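Local coordinates for ethylbenzene dehydrogenase alpha-subunit (Aromatoleum aromaticum, PDB 2IVF), which is the molybdenum-bearing subunit of a molybdopterin oxidoreductase, holding two pterin guanine dinucleotides and an iron-sulfur cluster, at residues Asp216-His230 with Gln951-Val964. Numbering follows the deposited sequence.
Sequences DINVDIGDTYMGAFH and QFRYYFMNGSPAPV. With MO (molybdenum atom), chain L; MD1 (phosphoric acid 4-(2-amino-4-oxo-3,4,5,6,-tetrahydro-pteridin-6-yl)-2-hydroxy-3,4-dimercapto-but-3-en-yl ester guanylate ester), chain N; GOL (glycerol), chain H.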
# COMPACT_ATOMS: atom_id res chain seq x y z
N ASP A 216 15.68 -6.38 -20.17
CA ASP A 216 14.47 -5.49 -20.28
C ASP A 216 13.66 -5.44 -19.00
O ASP A 216 13.15 -6.47 -18.57
CB ASP A 216 13.59 -5.99 -21.41
CG ASP A 216 12.51 -5.04 -21.80
OD1 ASP A 216 11.73 -4.59 -20.94
OD2 ASP A 216 12.41 -4.76 -23.02
N ILE A 217 13.54 -4.27 -18.40
CA ILE A 217 12.87 -4.10 -17.12
C ILE A 217 11.44 -4.63 -17.19
O ILE A 217 11.02 -5.41 -16.37
CB ILE A 217 12.90 -2.62 -16.64
CG1 ILE A 217 11.93 -2.38 -15.46
CG2 ILE A 217 12.54 -1.65 -17.78
CD1 ILE A 217 12.34 -3.10 -14.19
N ASN A 218 10.67 -4.22 -18.20
CA ASN A 218 9.25 -4.57 -18.22
C ASN A 218 8.94 -6.02 -18.46
O ASN A 218 8.01 -6.56 -17.87
CB ASN A 218 8.52 -3.70 -19.24
CG ASN A 218 7.99 -2.50 -18.61
OD1 ASN A 218 8.72 -1.54 -18.36
ND2 ASN A 218 6.72 -2.57 -18.21
N VAL A 219 9.72 -6.63 -19.32
CA VAL A 219 9.59 -8.05 -19.59
C VAL A 219 10.03 -8.83 -18.32
O VAL A 219 9.47 -9.90 -17.99
CB VAL A 219 10.39 -8.40 -20.81
CG1 VAL A 219 10.28 -9.90 -21.19
CG2 VAL A 219 9.92 -7.48 -22.00
N ASP A 220 11.01 -8.27 -17.60
CA ASP A 220 11.58 -8.95 -16.44
C ASP A 220 10.59 -8.95 -15.26
O ASP A 220 10.44 -9.96 -14.57
CB ASP A 220 12.93 -8.31 -16.07
CG ASP A 220 13.67 -9.12 -15.01
OD1 ASP A 220 14.06 -10.30 -15.29
OD2 ASP A 220 13.87 -8.57 -13.91
N ILE A 221 9.91 -7.83 -15.08
CA ILE A 221 8.93 -7.72 -13.98
C ILE A 221 7.63 -8.43 -14.32
O ILE A 221 7.04 -9.08 -13.47
CB ILE A 221 8.69 -6.29 -13.56
CG1 ILE A 221 8.20 -5.40 -14.72
CG2 ILE A 221 9.99 -5.71 -12.95
CD1 ILE A 221 8.22 -3.89 -14.45
N GLY A 222 7.24 -8.37 -15.58
CA GLY A 222 5.98 -8.96 -16.01
C GLY A 222 4.84 -7.99 -16.13
O GLY A 222 3.72 -8.35 -15.75
N ASP A 223 5.14 -6.77 -16.60
CA ASP A 223 4.17 -5.71 -16.88
C ASP A 223 4.08 -5.43 -18.36
O ASP A 223 4.84 -4.63 -18.90
CB ASP A 223 4.54 -4.42 -16.21
CG ASP A 223 4.45 -4.52 -14.72
OD1 ASP A 223 3.74 -5.42 -14.26
OD2 ASP A 223 5.10 -3.71 -14.02
N THR A 224 3.16 -6.11 -18.99
CA THR A 224 3.00 -6.08 -20.42
C THR A 224 1.57 -6.48 -20.73
O THR A 224 0.89 -7.04 -19.89
CB THR A 224 3.90 -7.07 -21.07
OG1 THR A 224 3.85 -6.82 -22.47
CG2 THR A 224 3.39 -8.45 -20.80
N TYR A 225 1.10 -6.18 -21.93
CA TYR A 225 -0.22 -6.66 -22.36
C TYR A 225 -0.04 -7.27 -23.71
O TYR A 225 -0.24 -6.64 -24.76
CB TYR A 225 -1.22 -5.53 -22.38
CG TYR A 225 -1.45 -4.89 -21.04
CD1 TYR A 225 -2.22 -5.51 -20.06
CD2 TYR A 225 -0.94 -3.64 -20.76
CE1 TYR A 225 -2.47 -4.90 -18.86
CE2 TYR A 225 -1.18 -3.02 -19.55
CZ TYR A 225 -1.91 -3.65 -18.59
OH TYR A 225 -2.14 -3.00 -17.39
N MET A 226 0.40 -8.51 -23.69
CA MET A 226 0.80 -9.18 -24.95
C MET A 226 -0.40 -9.45 -25.85
O MET A 226 -0.27 -9.53 -27.07
CB MET A 226 1.58 -10.44 -24.65
CG MET A 226 2.97 -10.12 -24.08
SD MET A 226 4.00 -9.39 -25.36
CE MET A 226 4.49 -10.84 -26.29
N GLY A 227 -1.59 -9.55 -25.24
CA GLY A 227 -2.80 -9.74 -25.99
C GLY A 227 -3.21 -8.46 -26.72
O GLY A 227 -3.71 -8.49 -27.84
N ALA A 228 -2.98 -7.34 -26.08
CA ALA A 228 -3.15 -6.07 -26.75
C ALA A 228 -2.12 -5.97 -27.87
O ALA A 228 -2.42 -5.61 -29.01
CB ALA A 228 -2.97 -4.91 -25.73
N PHE A 229 -0.87 -6.32 -27.53
CA PHE A 229 0.24 -6.21 -28.49
C PHE A 229 -0.12 -7.00 -29.71
O PHE A 229 0.10 -6.59 -30.82
CB PHE A 229 1.51 -6.78 -27.84
CG PHE A 229 2.80 -6.31 -28.46
CD1 PHE A 229 3.07 -4.97 -28.64
CD2 PHE A 229 3.78 -7.22 -28.77
CE1 PHE A 229 4.26 -4.56 -29.19
CE2 PHE A 229 5.01 -6.82 -29.34
CZ PHE A 229 5.25 -5.49 -29.51
N HIS A 230 -0.69 -8.18 -29.51
CA HIS A 230 -0.95 -9.06 -30.62
C HIS A 230 -2.24 -8.75 -31.39
O HIS A 230 -2.32 -9.04 -32.56
CB HIS A 230 -0.87 -10.51 -30.17
CG HIS A 230 0.54 -10.90 -29.84
ND1 HIS A 230 0.84 -12.03 -29.11
CD2 HIS A 230 1.73 -10.28 -30.09
CE1 HIS A 230 2.16 -12.10 -28.95
NE2 HIS A 230 2.72 -11.05 -29.53
N GLN A 951 3.08 -8.12 -35.97
CA GLN A 951 2.92 -7.74 -34.57
C GLN A 951 3.66 -8.66 -33.59
O GLN A 951 3.57 -8.48 -32.39
CB GLN A 951 1.45 -7.68 -34.18
CG GLN A 951 0.64 -8.97 -34.36
CD GLN A 951 -0.25 -8.86 -35.56
OE1 GLN A 951 0.24 -8.63 -36.66
NE2 GLN A 951 -1.56 -8.99 -35.36
N PHE A 952 4.35 -9.66 -34.11
CA PHE A 952 5.21 -10.53 -33.31
C PHE A 952 6.62 -9.97 -33.38
O PHE A 952 7.33 -10.16 -34.38
CB PHE A 952 5.15 -11.97 -33.81
CG PHE A 952 3.78 -12.63 -33.66
CD1 PHE A 952 2.75 -12.05 -32.96
CD2 PHE A 952 3.57 -13.89 -34.22
CE1 PHE A 952 1.51 -12.68 -32.85
CE2 PHE A 952 2.34 -14.53 -34.12
CZ PHE A 952 1.32 -13.93 -33.44
N ARG A 953 7.03 -9.27 -32.33
CA ARG A 953 8.31 -8.52 -32.36
C ARG A 953 8.74 -8.07 -30.99
O ARG A 953 7.97 -8.10 -30.03
CB ARG A 953 8.22 -7.30 -33.26
CG ARG A 953 7.22 -6.26 -32.80
CD ARG A 953 6.69 -5.39 -33.98
NE ARG A 953 5.33 -4.83 -33.71
CZ ARG A 953 4.59 -4.20 -34.62
NH1 ARG A 953 5.05 -4.04 -35.84
NH2 ARG A 953 3.39 -3.73 -34.31
N TYR A 954 10.00 -7.66 -30.89
CA TYR A 954 10.53 -7.13 -29.67
C TYR A 954 11.16 -5.77 -29.90
O TYR A 954 11.97 -5.58 -30.82
CB TYR A 954 11.57 -8.09 -29.03
CG TYR A 954 12.27 -7.44 -27.85
CD1 TYR A 954 11.56 -7.14 -26.69
CD2 TYR A 954 13.60 -7.04 -27.92
CE1 TYR A 954 12.19 -6.51 -25.59
CE2 TYR A 954 14.23 -6.43 -26.82
CZ TYR A 954 13.52 -6.15 -25.68
OH TYR A 954 14.11 -5.52 -24.60
N TYR A 955 10.77 -4.84 -29.05
CA TYR A 955 11.55 -3.63 -28.83
C TYR A 955 11.30 -3.32 -27.36
O TYR A 955 10.52 -4.02 -26.71
CB TYR A 955 11.13 -2.50 -29.76
CG TYR A 955 9.65 -2.14 -29.68
CD1 TYR A 955 9.19 -1.25 -28.72
CD2 TYR A 955 8.72 -2.65 -30.59
CE1 TYR A 955 7.85 -0.89 -28.63
CE2 TYR A 955 7.34 -2.29 -30.49
CZ TYR A 955 6.93 -1.40 -29.52
OH TYR A 955 5.58 -1.01 -29.38
N PHE A 956 11.96 -2.29 -26.84
CA PHE A 956 12.07 -2.07 -25.40
C PHE A 956 10.69 -2.10 -24.74
O PHE A 956 9.76 -1.43 -25.20
CB PHE A 956 12.80 -0.76 -25.15
CG PHE A 956 12.95 -0.38 -23.69
CD1 PHE A 956 13.36 -1.30 -22.74
CD2 PHE A 956 12.73 0.93 -23.29
CE1 PHE A 956 13.51 -0.94 -21.40
CE2 PHE A 956 12.88 1.30 -21.94
CZ PHE A 956 13.27 0.36 -21.01
N MET A 957 10.60 -2.90 -23.67
CA MET A 957 9.40 -3.15 -22.87
C MET A 957 8.28 -3.92 -23.55
O MET A 957 7.23 -4.20 -22.92
CB MET A 957 8.86 -1.83 -22.32
CG MET A 957 9.90 -1.05 -21.55
SD MET A 957 9.25 0.47 -20.87
CE MET A 957 8.57 1.10 -22.38
N ASN A 958 8.47 -4.29 -24.81
CA ASN A 958 7.41 -4.83 -25.62
C ASN A 958 7.83 -6.08 -26.36
O ASN A 958 8.63 -6.03 -27.26
CB ASN A 958 6.97 -3.79 -26.67
CG ASN A 958 6.30 -2.61 -26.06
OD1 ASN A 958 5.07 -2.52 -26.07
ND2 ASN A 958 7.09 -1.70 -25.50
N GLY A 959 7.28 -7.21 -25.97
CA GLY A 959 7.51 -8.43 -26.73
C GLY A 959 8.55 -9.30 -26.07
O GLY A 959 9.09 -8.94 -25.02
N SER A 960 8.81 -10.44 -26.70
CA SER A 960 9.70 -11.48 -26.16
C SER A 960 8.99 -12.17 -24.96
O SER A 960 8.05 -11.62 -24.37
CB SER A 960 11.09 -10.95 -25.80
OG SER A 960 11.16 -10.47 -24.48
N PRO A 961 9.38 -13.41 -24.66
CA PRO A 961 8.69 -14.24 -23.68
C PRO A 961 9.04 -13.83 -22.29
O PRO A 961 10.20 -13.92 -21.91
CB PRO A 961 9.19 -15.66 -24.01
CG PRO A 961 10.43 -15.49 -24.76
CD PRO A 961 10.49 -14.13 -25.32
N ALA A 962 8.07 -13.38 -21.53
CA ALA A 962 8.29 -12.91 -20.16
C ALA A 962 8.32 -14.07 -19.16
O ALA A 962 7.41 -14.89 -19.09
CB ALA A 962 7.21 -11.88 -19.77
N PRO A 963 9.40 -14.16 -18.37
CA PRO A 963 9.57 -15.25 -17.39
C PRO A 963 8.87 -14.98 -16.07
O PRO A 963 9.48 -15.02 -15.00
CB PRO A 963 11.08 -15.27 -17.21
CG PRO A 963 11.42 -13.79 -17.28
CD PRO A 963 10.55 -13.24 -18.37
N VAL A 964 7.56 -14.74 -16.16
CA VAL A 964 6.82 -13.98 -15.14
C VAL A 964 5.50 -14.62 -14.77
O VAL A 964 4.72 -14.04 -14.05
CB VAL A 964 6.53 -12.55 -15.61
CG1 VAL A 964 7.86 -11.77 -15.94
CG2 VAL A 964 5.52 -12.51 -16.80
MO MO L . 5.21 -3.52 -11.99
PB MD1 N . 11.86 -4.59 -7.79
O3B MD1 N . 11.38 -4.09 -6.36
O1B MD1 N . 12.00 -3.38 -8.64
O2B MD1 N . 12.90 -5.64 -7.70
O3A MD1 N . 10.57 -5.36 -8.29
C10 MD1 N . 9.51 -4.71 -9.04
C11 MD1 N . 8.43 -5.78 -9.13
O11 MD1 N . 7.79 -5.75 -7.81
C12 MD1 N . 7.40 -5.39 -10.16
S12 MD1 N . 7.28 -3.79 -10.76
C13 MD1 N . 6.48 -6.29 -10.62
S13 MD1 N . 5.28 -5.87 -11.73
C14 MD1 N . 6.47 -7.71 -10.19
N15 MD1 N . 5.32 -8.22 -9.53
C16 MD1 N . 5.30 -9.48 -9.00
C15 MD1 N . 4.10 -9.93 -8.48
O14 MD1 N . 3.06 -9.22 -8.50
N17 MD1 N . 4.15 -11.15 -7.89
C17 MD1 N . 5.32 -11.92 -7.89
N16 MD1 N . 5.25 -13.11 -7.31
N18 MD1 N . 6.45 -11.46 -8.45
C20 MD1 N . 6.45 -10.27 -9.00
N8 MD1 N . 7.58 -9.83 -9.61
C7 MD1 N . 7.74 -8.52 -10.19
PA MD1 N . 12.07 -4.06 -4.91
O1A MD1 N . 11.36 -2.97 -4.17
O2A MD1 N . 12.01 -5.42 -4.35
O5' MD1 N . 13.59 -3.66 -5.15
C5' MD1 N . 13.83 -2.32 -5.54
C4' MD1 N . 14.88 -1.74 -4.68
O4' MD1 N . 14.91 -0.37 -5.05
C1' MD1 N . 15.33 0.31 -3.87
N9 MD1 N . 15.05 1.75 -3.87
C4 MD1 N . 15.98 2.68 -4.06
N3 MD1 N . 17.31 2.52 -4.30
C2 MD1 N . 18.08 3.59 -4.48
N2 MD1 N . 19.41 3.45 -4.74
N1 MD1 N . 17.51 4.84 -4.32
C6 MD1 N . 16.18 5.07 -4.07
O6 MD1 N . 15.76 6.22 -4.02
C5 MD1 N . 15.36 3.93 -3.94
N7 MD1 N . 14.08 3.72 -3.68
C8 MD1 N . 13.90 2.40 -3.65
C2' MD1 N . 14.55 -0.36 -2.74
O2' MD1 N . 15.18 -0.22 -1.44
C3' MD1 N . 14.42 -1.81 -3.21
O3' MD1 N . 15.29 -2.71 -2.47
C1 GOL H . 5.35 -13.61 -29.98
O1 GOL H . 4.10 -14.06 -30.53
C2 GOL H . 5.98 -12.27 -30.37
O2 GOL H . 5.52 -11.12 -29.68
C3 GOL H . 7.51 -12.29 -30.20
O3 GOL H . 8.07 -11.35 -29.28
O HOH W 1 5.38 -3.25 -21.16
O HOH W 2 6.22 -7.11 -23.43
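The H230 imidazole has F952 over one face, edge-to-face, with CE1 of F952 3.6 Å above the ring plane near its centre; M226 O lies over the opposite face, and glycerol O2 lies at the edge, in plane, hydrogen-bonded to H230 NE2. The F229 ring takes R953 O and Y955 CE2 at its edge, in plane, while N958 CB approaches obliquely. These groups join helix 226-232 of the molybdopterin oxidoreductase fold to the loop that precedes the C-terminal strand 969-975; D216 and V219 do so for helix 217-221. At the start of that helix D216 is the N-cap, its OD1 accepting from V219 N. With chi1 at -168°, its CG sits beside the carbonyl carbon, which carries the carboxylate to the type II turn Y955-N958, where OD2 offers its syn lone pair to M957 N at 2.7 Å. Y954 OH also donates to D216 OD2, but at 2.4 Å, so short that the exact geometry is doubtful. V219 packs its CG1 against A962 CB (3.9 Å) and S960 OG. V219 O is buried with no partner in the model, against A962 CB and V964 CG1. Two waters tie M957 O to the loop after the first helix, one through D223 O, the other through T224 OG1. D223 OD1 forms a salt bridge with K450, while D223 OD2 binds the molybdenum at 2.0 Å.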